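Local coordinates for computational Design of Enzyme (Synthetic construct, PDB 3TP4), which is a computationally designed enzyme on a TIM-barrel scaffold, probably built to carry an activated nucleophile within a catalytic triad, at residues 26-31 and 276-281; 265-270 and 314-319. All coordinates share one frame; numbering follows the deposited sequence.

Contact 1 of 2, residues 26-31 and 276-281; sequences GVRGEG and KVSAFT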
loop_
_atom_site.group_PDB
_atom_site.type_symbol
_atom_site.label_atom_id
_atom_site.label_comp_id
_atom_site.label_asym_id
_atom_site.label_seq_id
_atom_site.Cartn_x
_atom_site.Cartn_y
_atom_site.Cartn_z
ATOM N N GLY A 26 -11.396 13.494 5.003
ATOM C CA GLY A 26 -12.654 14.145 5.337
ATOM C C GLY A 26 -13.831 13.207 5.494
ATOM O O GLY A 26 -14.756 13.488 6.257
ATOM N N VAL A 27 -13.807 12.081 4.784
ATOM C CA VAL A 27 -14.916 11.141 4.870
ATOM C C VAL A 27 -14.887 10.321 6.165
ATOM O O VAL A 27 -15.908 9.789 6.593
ATOM C CB VAL A 27 -14.967 10.209 3.626
ATOM C CG1 VAL A 27 -14.017 9.030 3.802
ATOM C CG2 VAL A 27 -16.376 9.729 3.378
ATOM N N ARG A 28 -13.720 10.229 6.796
ATOM C CA ARG A 28 -13.572 9.377 7.973
ATOM C C ARG A 28 -14.586 9.706 9.065
ATOM O O ARG A 28 -14.648 10.836 9.541
ATOM C CB ARG A 28 -12.131 9.445 8.494
ATOM C CG ARG A 28 -11.123 8.955 7.441
ATOM C CD ARG A 28 -9.687 9.201 7.853
ATOM N NE ARG A 28 -9.403 8.558 9.129
ATOM C CZ ARG A 28 -8.656 9.092 10.093
ATOM N NH1 ARG A 28 -8.097 10.289 9.933
ATOM N NH2 ARG A 28 -8.476 8.422 11.228
ATOM N N GLY A 29 -15.393 8.714 9.437
ATOM C CA GLY A 29 -16.437 8.904 10.428
ATOM C C GLY A 29 -17.783 9.318 9.853
ATOM O O GLY A 29 -18.795 9.231 10.534
ATOM N N GLU A 30 -17.798 9.772 8.601
ATOM C CA GLU A 30 -19.040 10.200 7.954
ATOM C C GLU A 30 -19.639 9.063 7.127
ATOM O O GLU A 30 -20.838 8.852 7.119
ATOM C CB GLU A 30 -18.796 11.421 7.062
ATOM C CG GLU A 30 -18.312 12.649 7.825
ATOM C CD GLU A 30 -19.282 13.071 8.915
ATOM O OE1 GLU A 30 -20.477 13.267 8.603
ATOM O OE2 GLU A 30 -18.854 13.199 10.086
ATOM N N GLY A 31 -18.779 8.340 6.426
ATOM C CA GLY A 31 -19.181 7.172 5.670
ATOM C C GLY A 31 -17.934 6.416 5.266
ATOM O O GLY A 31 -16.842 6.983 5.234
ATOM N N LYS A 276 -2.685 11.817 9.143
ATOM C CA LYS A 276 -2.780 10.952 7.973
ATOM C C LYS A 276 -4.177 10.353 7.846
ATOM O O LYS A 276 -5.069 10.651 8.639
ATOM C CB LYS A 276 -1.729 9.834 8.054
ATOM C CG LYS A 276 -0.273 10.359 7.979
ATOM C CD LYS A 276 0.740 9.215 7.984
ATOM C CE LYS A 276 2.187 9.754 7.976
ATOM N NZ LYS A 276 2.392 10.687 6.836
ATOM N N VAL A 277 -4.353 9.510 6.835
ATOM C CA VAL A 277 -5.608 8.801 6.610
ATOM C C VAL A 277 -5.461 7.346 7.035
ATOM O O VAL A 277 -4.431 6.730 6.781
ATOM C CB VAL A 277 -5.978 8.828 5.111
ATOM C CG1 VAL A 277 -7.088 7.800 4.798
ATOM C CG2 VAL A 277 -6.379 10.237 4.683
ATOM N N SER A 278 -6.476 6.801 7.699
ATOM C CA SER A 278 -6.502 5.367 7.955
ATOM C C SER A 278 -7.648 4.742 7.176
ATOM O O SER A 278 -8.661 5.400 6.908
ATOM C CB SER A 278 -6.671 5.079 9.446
ATOM O OG SER A 278 -7.882 5.649 9.931
ATOM N N ALA A 279 -7.497 3.468 6.818
ATOM C CA ALA A 279 -8.538 2.766 6.067
ATOM C C ALA A 279 -8.514 1.290 6.430
ATOM O O ALA A 279 -7.464 0.753 6.778
ATOM C CB ALA A 279 -8.326 2.940 4.571
ATOM N N PHE A 280 -9.674 0.646 6.375
ATOM C CA PHE A 280 -9.785 -0.800 6.597
ATOM C C PHE A 280 -9.445 -1.487 5.259
ATOM O O PHE A 280 -10.323 -1.986 4.554
ATOM C CB PHE A 280 -11.221 -1.120 7.055
ATOM C CG PHE A 280 -11.433 -2.538 7.560
ATOM C CD1 PHE A 280 -10.408 -3.482 7.546
ATOM C CD2 PHE A 280 -12.691 -2.924 8.029
ATOM C CE1 PHE A 280 -10.634 -4.803 8.001
ATOM C CE2 PHE A 280 -12.931 -4.228 8.481
ATOM C CZ PHE A 280 -11.910 -5.168 8.473
ATOM N N THR A 281 -8.161 -1.493 4.908
ATOM C CA THR A 281 -7.747 -1.806 3.538
ATOM C C THR A 281 -8.278 -3.124 3.003
ATOM O O THR A 281 -8.632 -3.219 1.832
ATOM C CB THR A 281 -6.202 -1.727 3.351
ATOM O OG1 THR A 281 -5.534 -2.331 4.472
ATOM C CG2 THR A 281 -5.774 -0.268 3.216
#
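Arg28 reaches from the turn that follows helix 15-27 to Val277 CG1 and to the backbone N and hydroxyl of Ser278, with its guanidinium also close to Lys276 O; it makes nearly the whole of the 26-31 side of the contact. Its CB is aimed at strand 277-278, and CG, beside the backbone N (chi1 -61°), carries the chain past Ala317. At CD the touching begins: Arg28 CD lies 4.2 Å from Val277 CG1 and 4.0 Å from Ser278 N. Next along the chain, NE hydrogen-bonds Arg315 O. The bend at chi3 (57°) lays the guanidinium by the strand, so that Ser278 N sits 3.7 Å above its plane, offset toward the rim; this buried N-H has no partner in the model. The position is the N-terminal side of the TIM barrel, where a helix turns back toward the next strand, 32-37, and strand 277-278 begins beside 242-249. Arg28 NH2 stands 3.1 Å from Ser278 OG, which is bonded to Asn316, and NH2 has a weak bond to Ala268 O. Arg28 NH1 comes 3.3 Å from Lys276 O at an angle too poor for a hydrogen bond, and is held instead by salt bridges to Asp25 and Asp272.

Contact 2 of 2, residues 265-270 and 314-319; sequences RMIAEI and SRNAYM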
loop_
_atom_site.group_PDB
_atom_site.type_symbol
_atom_site.label_atom_id
_atom_site.label_comp_id
_atom_site.label_asym_id
_atom_site.label_seq_id
_atom_site.Cartn_x
_atom_site.Cartn_y
_atom_site.Cartn_z
ATOM N N ARG A 265 -9.849 1.126 15.896
ATOM C CA ARG A 265 -9.652 2.306 16.727
ATOM C C ARG A 265 -8.199 2.710 16.675
ATOM O O ARG A 265 -7.866 3.882 16.515
ATOM C CB ARG A 265 -10.019 2.038 18.189
ATOM C CG ARG A 265 -11.513 1.985 18.479
ATOM C CD ARG A 265 -11.754 1.744 19.971
ATOM N NE ARG A 265 -11.178 2.804 20.791
ATOM C CZ ARG A 265 -11.864 3.854 21.237
ATOM N NH1 ARG A 265 -13.147 3.981 20.936
ATOM N NH2 ARG A 265 -11.274 4.776 21.991
HETATM N N MSE A 266 -7.328 1.721 16.844
HETATM C CA MSE A 266 -5.899 1.980 16.876
HETATM C C MSE A 266 -5.399 2.665 15.614
HETATM O O MSE A 266 -4.689 3.671 15.688
HETATM C CB MSE A 266 -5.139 0.671 17.070
HETATM C CG MSE A 266 -3.647 0.841 16.998
HETATM SE SE MSE A 266 -2.801 -0.912 16.986
HETATM C CE MSE A 266 -3.400 -1.591 15.234
ATOM N N ILE A 267 -5.736 2.125 14.445
ATOM C CA ILE A 267 -5.226 2.745 13.229
ATOM C C ILE A 267 -5.762 4.167 13.019
ATOM O O ILE A 267 -5.044 5.024 12.517
ATOM C CB ILE A 267 -5.408 1.870 11.962
ATOM C CG1 ILE A 267 -6.873 1.782 11.535
ATOM C CG2 ILE A 267 -4.797 0.471 12.173
ATOM C CD1 ILE A 267 -7.027 1.111 10.162
ATOM N N ALA A 268 -7.023 4.401 13.384
ATOM C CA ALA A 268 -7.617 5.730 13.288
ATOM C C ALA A 268 -6.878 6.697 14.213
ATOM O O ALA A 268 -6.649 7.852 13.862
ATOM C CB ALA A 268 -9.098 5.682 13.660
ATOM N N GLU A 269 -6.521 6.212 15.402
ATOM C CA GLU A 269 -5.829 7.038 16.386
ATOM C C GLU A 269 -4.442 7.399 15.887
ATOM O O GLU A 269 -4.013 8.550 15.992
ATOM C CB GLU A 269 -5.724 6.304 17.721
ATOM C CG GLU A 269 -7.009 6.300 18.533
ATOM C CD GLU A 269 -6.926 5.394 19.755
ATOM O OE1 GLU A 269 -5.849 4.809 20.006
ATOM O OE2 GLU A 269 -7.945 5.264 20.460
ATOM N N ILE A 270 -3.738 6.413 15.334
ATOM C CA ILE A 270 -2.395 6.668 14.804
ATOM C C ILE A 270 -2.461 7.637 13.626
ATOM O O ILE A 270 -1.679 8.593 13.537
ATOM C CB ILE A 270 -1.698 5.352 14.393
ATOM C CG1 ILE A 270 -1.475 4.476 15.630
ATOM C CG2 ILE A 270 -0.373 5.646 13.694
ATOM C CD1 ILE A 270 -1.039 3.059 15.318
ATOM N N SER A 314 -14.917 3.935 13.633
ATOM C CA SER A 314 -15.622 4.357 12.413
ATOM C C SER A 314 -14.816 5.393 11.613
ATOM O O SER A 314 -15.153 5.692 10.465
ATOM C CB SER A 314 -17.008 4.910 12.768
ATOM O OG SER A 314 -16.867 6.093 13.528
ATOM N N ARG A 315 -13.750 5.931 12.214
ATOM C CA ARG A 315 -12.886 6.902 11.515
ATOM C C ARG A 315 -11.925 6.235 10.519
ATOM O O ARG A 315 -10.701 6.402 10.570
ATOM C CB ARG A 315 -12.168 7.841 12.494
ATOM C CG ARG A 315 -13.146 8.817 13.181
ATOM C CD ARG A 315 -12.441 9.766 14.176
ATOM N NE ARG A 315 -11.348 10.471 13.520
ATOM C CZ ARG A 315 -11.505 11.358 12.542
ATOM N NH1 ARG A 315 -12.723 11.679 12.109
ATOM N NH2 ARG A 315 -10.440 11.927 11.997
ATOM N N ASN A 316 -12.520 5.500 9.590
ATOM C CA ASN A 316 -11.778 4.784 8.566
ATOM C C ASN A 316 -12.403 4.958 7.180
ATOM O O ASN A 316 -13.609 4.829 7.012
ATOM C CB ASN A 316 -11.636 3.318 8.968
ATOM C CG ASN A 316 -10.518 3.128 9.971
ATOM O OD1 ASN A 316 -9.357 3.333 9.635
ATOM N ND2 ASN A 316 -10.860 2.789 11.211
ATOM N N ALA A 317 -11.562 5.274 6.203
ATOM C CA ALA A 317 -12.020 5.847 4.936
ATOM C C ALA A 317 -12.660 4.869 3.959
ATOM O O ALA A 317 -13.584 5.236 3.237
ATOM C CB ALA A 317 -10.875 6.577 4.263
ATOM N N TYR A 318 -12.146 3.646 3.908
ATOM C CA TYR A 318 -12.696 2.630 3.012
ATOM C C TYR A 318 -12.446 1.219 3.520
ATOM O O TYR A 318 -11.676 1.010 4.468
ATOM C CB TYR A 318 -12.174 2.805 1.570
ATOM C CG TYR A 318 -10.662 2.703 1.377
ATOM C CD1 TYR A 318 -9.858 3.843 1.409
ATOM C CD2 TYR A 318 -10.045 1.476 1.118
ATOM C CE1 TYR A 318 -8.484 3.769 1.216
ATOM C CE2 TYR A 318 -8.648 1.386 0.915
ATOM C CZ TYR A 318 -7.883 2.540 0.962
ATOM O OH TYR A 318 -6.510 2.479 0.785
HETATM N N MSE A 319 -13.118 0.257 2.903
HETATM C CA MSE A 319 -12.932 -1.150 3.232
HETATM C C MSE A 319 -13.169 -1.974 1.968
HETATM O O MSE A 319 -14.258 -1.949 1.394
HETATM C CB MSE A 319 -13.908 -1.573 4.330
HETATM C CG MSE A 319 -15.359 -1.370 3.951
HETATM SE SE MSE A 319 -16.507 -1.494 5.531
HETATM C CE MSE A 319 -16.172 -3.354 6.044
#
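Ile267 and Ala268, on consecutive positions of helix 254-274, pack against Asn316 and Arg315 of the loop that leads into strand 318-321. Packing is by van der Waals contact: Ala268 CB points at the loop and rests 3.6 Å from Arg315 O and 3.9 Å from Arg315 CB. The Ile267 side chain crosses that of Asn316 at about a right angle: with CG1 between the backbone N and the carbonyl carbon (chi1 71°), the terminal Ile267 CD1 comes to 3.3 Å from Asn316 OD1, while Ile267 CG1 is 4.1 Å from Asn316 ND2. Aliphatic carbons thus lie against an amide whose polar needs are met by others. Its hydrogen bonds run from ND2 to Ala313 O and to Leu264 O of the same helix, and OD1 accepts from Ser278 OG. An alanine here would remove all three, and would probably cost Leu264 O and Ala313 O a donor and leave Ser278 OG without its acceptor, with a gap beside Ile267. Charge enters through Arg315, the centre of an inverse gamma turn, whose NH2 forms a salt bridge with Asp272 farther along the helix. In the barrel, helix 254-274 lies outside the strands: Ile267 also touches Leu245 of strand 242-249, Tyr230 of helix 227-230 and Ser278 of strand 277-278, while Ala317 pairs through its backbone with Leu33 and Ser278, joining the loop to the strands on both of its flanks.

How the contacts relate
The centres of contacts 1 and 2 are about 6 Å apart, and they touch, Arg28 NE lying 2.9 Å from Arg315 O in a probable hydrogen bond. Their segments alternate along the chain, in the order 26-31, 265-270, 276-281, 314-319, and helix 254-274 is followed at once by strand 277-278. Both contacts reach the same parallel barrel sheet: 276-281 and 314-319 supply strands to it, 265-270 belongs to a helix packed outside it, and 26-31 leads into strand 32-37. Asp272 is common to both. Together they join the turn before strand 32-37 to helix 254-274 and to the late strands of the barrel.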